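Local coordinates for uncharacterized protein (Thermus thermophilus HB8, PDB 6SCE) that acts in type III CRISPR defence as a DNA nuclease that is switched on by binding cyclic oligoadenylate, at residues 90-94 and 379-384. Numbering follows the deposited sequence.
Sequences KYWAV and LNSGTT. With nucleotides of chain B.
Lys90, in the first turn of helix 90-100, reaches into the loop 379-384 and ends among its carbonyls. The side chain leaves straight, with CG beside the backbone N, then bends at chi3 (-71°) and chi4 (-102°). These bends let Lys90 NZ hydrogen-bond Gly382 O at 2.7 Å, nearly in line with that C=O. Lys90 NZ also hydrogen-bonds Asn380 O at 2.7 Å, but from above its carbonyl plane. A third bond runs from Lys90 NZ to OP2 of A1 of chain B (2.7 Å). Lys90 N binds OP1 of the same phosphate at 3.0 Å.

The Thr384 side chain crosses that of Lys90 at a slant, with Thr384 OG1 3.6 Å from Lys90 CG. Thr384 OG1 bonds OP1 of A3 of chain B (2.6 Å), and Thr384 N binds the same oxygen. Thr384 CG2, anti to the backbone N, packs on Ala93 CB at 3.7 Å. Asn380 gives ND2 to O4' of A4 of chain B, while Leu403 N holds its OD1.

With a methionine at Lys90, the two carbonyls and OP2 of A1 of chain B would probably lose their shared donor. The two segments follow strands 81-84 and 375-378 of separate sheets. One buried ammonium thus joins the 379-384 carbonyls to the A1 phosphate, consistent with a CARF-type site for cyclic oligoadenylate.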
ATOM      1  N   LYS A  90      -9.057  -9.960  -2.146  1.00 23.10           N
ATOM      2  CA  LYS A  90     -10.234  -9.890  -2.998  1.00 25.10           C
ATOM      3  C   LYS A  90     -10.425 -11.156  -3.864  1.00 26.05           C
ATOM      4  O   LYS A  90     -11.542 -11.486  -4.274  1.00 26.83           O
ATOM      5  CB  LYS A  90     -10.199  -8.615  -3.867  1.00 26.73           C
ATOM      6  CG  LYS A  90     -10.256  -7.388  -2.964  1.00 28.87           C
ATOM      7  CD  LYS A  90     -10.191  -6.039  -3.651  1.00 31.12           C
ATOM      8  CE  LYS A  90      -8.860  -5.691  -4.236  1.00 30.42           C
ATOM      9  NZ  LYS A  90      -8.036  -4.731  -3.448  1.00 28.23           N
ATOM     10  N   TYR A  91      -9.324 -11.847  -4.135  1.00 24.56           N
ATOM     11  CA  TYR A  91      -9.356 -13.128  -4.796  1.00 26.25           C
ATOM     12  C   TYR A  91     -10.381 -14.074  -4.174  1.00 25.12           C
ATOM     13  O   TYR A  91     -11.131 -14.709  -4.885  1.00 24.80           O
ATOM     14  CB  TYR A  91      -7.955 -13.738  -4.753  1.00 27.91           C
ATOM     15  CG  TYR A  91      -7.878 -15.173  -5.210  1.00 27.55           C
ATOM     16  CD1 TYR A  91      -7.774 -15.512  -6.569  1.00 28.95           C
ATOM     17  CD2 TYR A  91      -7.894 -16.207  -4.276  1.00 30.86           C
ATOM     18  CE1 TYR A  91      -7.701 -16.849  -6.975  1.00 29.92           C
ATOM     19  CE2 TYR A  91      -7.826 -17.525  -4.670  1.00 31.19           C
ATOM     20  CZ  TYR A  91      -7.720 -17.848  -6.014  1.00 32.70           C
ATOM     21  OH  TYR A  91      -7.660 -19.191  -6.343  1.00 32.38           O
ATOM     22  N   TRP A  92     -10.373 -14.190  -2.852  1.00 25.30           N
ATOM     23  CA  TRP A  92     -11.265 -15.077  -2.156  1.00 25.49           C
ATOM     24  C   TRP A  92     -12.679 -14.547  -2.111  1.00 25.33           C
ATOM     25  O   TRP A  92     -13.596 -15.326  -2.138  1.00 26.20           O
ATOM     26  CB  TRP A  92     -10.727 -15.413  -0.762  1.00 26.87           C
ATOM     27  CG  TRP A  92      -9.658 -16.428  -0.841  1.00 29.35           C
ATOM     28  CD1 TRP A  92      -8.299 -16.263  -0.672  1.00 29.97           C
ATOM     29  CD2 TRP A  92      -9.863 -17.790  -1.195  1.00 31.73           C
ATOM     30  NE1 TRP A  92      -7.665 -17.478  -0.882  1.00 31.61           N
ATOM     31  CE2 TRP A  92      -8.607 -18.422  -1.197  1.00 33.17           C
ATOM     32  CE3 TRP A  92     -11.005 -18.540  -1.489  1.00 34.12           C
ATOM     33  CZ2 TRP A  92      -8.464 -19.790  -1.478  1.00 34.83           C
ATOM     34  CZ3 TRP A  92     -10.859 -19.895  -1.770  1.00 37.87           C
ATOM     35  CH2 TRP A  92      -9.588 -20.492  -1.767  1.00 32.38           C
ATOM     36  N   ALA A  93     -12.860 -13.227  -2.087  1.00 24.27           N
ATOM     37  CA  ALA A  93     -14.193 -12.664  -2.241  1.00 23.96           C
ATOM     38  C   ALA A  93     -14.794 -13.121  -3.565  1.00 26.91           C
ATOM     39  O   ALA A  93     -15.967 -13.528  -3.638  1.00 25.90           O
ATOM     40  CB  ALA A  93     -14.156 -11.154  -2.169  1.00 23.77           C
ATOM     41  N   VAL A  94     -13.992 -13.067  -4.614  1.00 25.36           N
ATOM     42  CA  VAL A  94     -14.496 -13.470  -5.912  1.00 26.16           C
ATOM     43  C   VAL A  94     -14.908 -14.952  -5.921  1.00 26.74           C
ATOM     44  O   VAL A  94     -15.992 -15.291  -6.426  1.00 27.69           O
ATOM     45  CB  VAL A  94     -13.476 -13.207  -7.012  1.00 26.67           C
ATOM     46  CG1 VAL A  94     -13.888 -13.889  -8.304  1.00 30.64           C
ATOM     47  CG2 VAL A  94     -13.313 -11.711  -7.234  1.00 27.61           C
ATOM     48  N   LEU A 379      -7.787  -8.206 -10.749  1.00 24.71           N
ATOM     49  CA  LEU A 379      -8.675  -8.124  -9.591  1.00 25.53           C
ATOM     50  C   LEU A 379      -7.992  -7.709  -8.287  1.00 23.40           C
ATOM     51  O   LEU A 379      -8.564  -7.846  -7.213  1.00 25.00           O
ATOM     52  CB  LEU A 379      -9.410  -9.460  -9.433  1.00 26.61           C
ATOM     53  CG  LEU A 379     -10.303  -9.843 -10.617  1.00 28.78           C
ATOM     54  CD1 LEU A 379     -10.917 -11.214 -10.436  1.00 31.52           C
ATOM     55  CD2 LEU A 379     -11.420  -8.828 -10.823  1.00 32.96           C
ATOM     56  N   ASN A 380      -6.778  -7.165  -8.382  1.00 24.61           N
ATOM     57  CA  ASN A 380      -6.034  -6.722  -7.224  1.00 23.54           C
ATOM     58  C   ASN A 380      -6.431  -5.404  -6.638  1.00 25.37           C
ATOM     59  O   ASN A 380      -6.246  -5.214  -5.441  1.00 25.41           O
ATOM     60  CB  ASN A 380      -4.551  -6.575  -7.516  1.00 23.04           C
ATOM     61  CG  ASN A 380      -3.849  -7.917  -7.601  1.00 23.32           C
ATOM     62  OD1 ASN A 380      -3.790  -8.487  -8.669  1.00 24.53           O
ATOM     63  ND2 ASN A 380      -3.354  -8.419  -6.493  1.00 24.81           N
ATOM     64  N   SER A 381      -6.938  -4.503  -7.469  1.00 26.20           N
ATOM     65  CA  SER A 381      -7.033  -3.096  -7.083  1.00 25.01           C
ATOM     66  C   SER A 381      -8.478  -2.647  -6.846  1.00 25.20           C
ATOM     67  O   SER A 381      -9.454  -3.316  -7.191  1.00 24.74           O
ATOM     68  CB  SER A 381      -6.357  -2.222  -8.134  1.00 26.56           C
ATOM     69  OG  SER A 381      -5.045  -2.687  -8.429  1.00 27.43           O
ATOM     70  N   GLY A 382      -8.570  -1.454  -6.263  1.00 25.86           N
ATOM     71  CA  GLY A 382      -9.797  -0.936  -5.757  1.00 25.17           C
ATOM     72  C   GLY A 382     -10.216  -1.661  -4.499  1.00 25.42           C
ATOM     73  O   GLY A 382      -9.581  -2.628  -4.041  1.00 25.74           O
ATOM     74  N   THR A 383     -11.335  -1.213  -3.963  1.00 24.46           N
ATOM     75  CA  THR A 383     -11.981  -1.835  -2.826  1.00 23.45           C
ATOM     76  C   THR A 383     -12.592  -3.162  -3.254  1.00 22.88           C
ATOM     77  O   THR A 383     -12.680  -3.457  -4.439  1.00 24.12           O
ATOM     78  CB  THR A 383     -13.106  -0.933  -2.303  1.00 24.35           C
ATOM     79  OG1 THR A 383     -14.088  -0.816  -3.333  1.00 24.04           O
ATOM     80  CG2 THR A 383     -12.554   0.429  -1.902  1.00 25.48           C
ATOM     81  N   THR A 384     -13.041  -3.974  -2.311  1.00 22.50           N
ATOM     82  CA  THR A 384     -13.680  -5.245  -2.672  1.00 23.28           C
ATOM     83  C   THR A 384     -14.935  -5.024  -3.518  1.00 25.98           C
ATOM     84  O   THR A 384     -15.157  -5.733  -4.502  1.00 25.40           O
ATOM     85  CB  THR A 384     -13.975  -6.120  -1.437  1.00 25.24           C
ATOM     86  OG1 THR A 384     -12.762  -6.282  -0.691  1.00 25.62           O
ATOM     87  CG2 THR A 384     -14.471  -7.447  -1.824  1.00 26.01           C
TER
ATOM     88  P     A B   3     -10.849  -3.923   0.812  1.00 26.45           P
ATOM     89  OP1   A B   3     -12.323  -3.947   0.445  1.00 23.87           O
ATOM     90  OP2   A B   3     -10.230  -5.294   0.871  1.00 27.62           O
ATOM     91  O5'   A B   3     -10.076  -3.003  -0.222  1.00 25.07           O
ATOM     92  C5'   A B   3      -8.738  -2.528  -0.010  1.00 27.44           C
ATOM     93  C4'   A B   3      -8.327  -1.799  -1.268  1.00 26.31           C
ATOM     94  O4'   A B   3      -9.169  -0.621  -1.450  1.00 25.77           O
ATOM     95  C3'   A B   3      -6.886  -1.304  -1.304  1.00 23.64           C
ATOM     96  O3'   A B   3      -6.342  -1.726  -2.539  1.00 24.07           O
ATOM     97  C2'   A B   3      -7.041   0.223  -1.222  1.00 25.10           C
ATOM     98  O2'   A B   3      -5.991   0.940  -1.833  1.00 24.69           O
ATOM     99  C1'   A B   3      -8.365   0.416  -1.949  1.00 24.92           C
ATOM    100  N9    A B   3      -9.027   1.663  -1.640  1.00 28.50           N
ATOM    101  C8    A B   3      -9.264   2.173  -0.386  1.00 29.33           C
ATOM    102  N7    A B   3      -9.924   3.313  -0.427  1.00 29.41           N
ATOM    103  C5    A B   3     -10.158   3.532  -1.774  1.00 28.52           C
ATOM    104  C6    A B   3     -10.827   4.566  -2.457  1.00 29.27           C
ATOM    105  N6    A B   3     -11.428   5.574  -1.831  1.00 31.99           N
ATOM    106  N1    A B   3     -10.899   4.466  -3.804  1.00 27.40           N
ATOM    107  C2    A B   3     -10.323   3.421  -4.412  1.00 29.23           C
ATOM    108  N3    A B   3      -9.659   2.390  -3.875  1.00 28.27           N
ATOM    109  C4    A B   3      -9.616   2.514  -2.535  1.00 28.12           C
ATOM    110  P     A B   4      -4.789  -2.090  -2.722  1.00 24.10           P
ATOM    111  OP1   A B   4      -4.085  -2.015  -1.410  1.00 24.37           O
ATOM    112  OP2   A B   4      -4.219  -1.355  -3.906  1.00 24.98           O
ATOM    113  O5'   A B   4      -4.992  -3.632  -3.087  1.00 24.33           O
ATOM    114  C5'   A B   4      -3.856  -4.360  -3.575  1.00 23.82           C
ATOM    115  C4'   A B   4      -4.046  -5.817  -3.228  1.00 22.03           C
ATOM    116  O4'   A B   4      -3.096  -6.625  -3.982  1.00 24.07           O
ATOM    117  C3'   A B   4      -3.794  -6.121  -1.757  1.00 22.84           C
ATOM    118  O3'   A B   4      -4.597  -7.166  -1.217  1.00 22.79           O
ATOM    119  C2'   A B   4      -2.336  -6.588  -1.799  1.00 24.16           C
ATOM    120  O2'   A B   4      -1.966  -7.326  -0.656  1.00 24.40           O
ATOM    121  C1'   A B   4      -2.372  -7.416  -3.070  1.00 23.12           C
ATOM    122  N9    A B   4      -1.067  -7.749  -3.625  1.00 25.46           N
ATOM    123  C8    A B   4      -0.675  -9.016  -3.975  1.00 24.03           C
ATOM    124  N7    A B   4       0.562  -9.067  -4.397  1.00 23.12           N
ATOM    125  C5    A B   4       1.031  -7.762  -4.284  1.00 24.55           C
ATOM    126  C6    A B   4       2.278  -7.166  -4.568  1.00 26.67           C
ATOM    127  N6    A B   4       3.350  -7.832  -5.010  1.00 26.05           N
ATOM    128  N1    A B   4       2.402  -5.837  -4.318  1.00 26.50           N
ATOM    129  C2    A B   4       1.340  -5.173  -3.843  1.00 27.21           C
ATOM    130  N3    A B   4       0.113  -5.621  -3.562  1.00 25.22           N
ATOM    131  C4    A B   4       0.021  -6.936  -3.808  1.00 24.54           C
ATOM    132  P     A B   1      -6.196  -7.122  -1.184  1.00 24.09           P
ATOM    133  OP1   A B   1      -6.756  -8.093  -2.177  1.00 23.76           O
ATOM    134  OP2   A B   1      -6.694  -5.694  -1.263  1.00 24.41           O
ATOM    135  O5'   A B   1      -6.481  -7.740   0.260  1.00 23.88           O
ATOM    136  C5'   A B   1      -6.556  -6.918   1.422  1.00 24.02           C
ATOM    137  C4'   A B   1      -6.139  -7.750   2.611  1.00 24.50           C
ATOM    138  O4'   A B   1      -4.704  -7.968   2.566  1.00 24.59           O
ATOM    139  C3'   A B   1      -6.450  -7.087   3.957  1.00 23.01           C
ATOM    140  O3'   A B   1      -7.652  -7.673   4.472  1.00 23.23           O
ATOM    141  C2'   A B   1      -5.194  -7.392   4.786  1.00 24.17           C
ATOM    142  O2'   A B   1      -5.304  -8.633   5.451  1.00 23.16           O
ATOM    143  C1'   A B   1      -4.102  -7.438   3.726  1.00 25.21           C
ATOM    144  N9    A B   1      -3.522  -6.138   3.385  1.00 26.34           N
ATOM    145  C8    A B   1      -3.300  -5.658   2.125  1.00 26.73           C
ATOM    146  N7    A B   1      -2.756  -4.468   2.136  1.00 26.70           N
ATOM    147  C5    A B   1      -2.593  -4.161   3.477  1.00 27.68           C
ATOM    148  C6    A B   1      -2.069  -3.032   4.135  1.00 32.04           C
ATOM    149  N6    A B   1      -1.605  -1.964   3.493  1.00 35.07           N
ATOM    150  N1    A B   1      -2.050  -3.049   5.490  1.00 32.04           N
ATOM    151  C2    A B   1      -2.536  -4.130   6.117  1.00 32.06           C
ATOM    152  N3    A B   1      -3.066  -5.239   5.600  1.00 26.71           N
ATOM    153  C4    A B   1      -3.067  -5.189   4.258  1.00 25.01           C
TER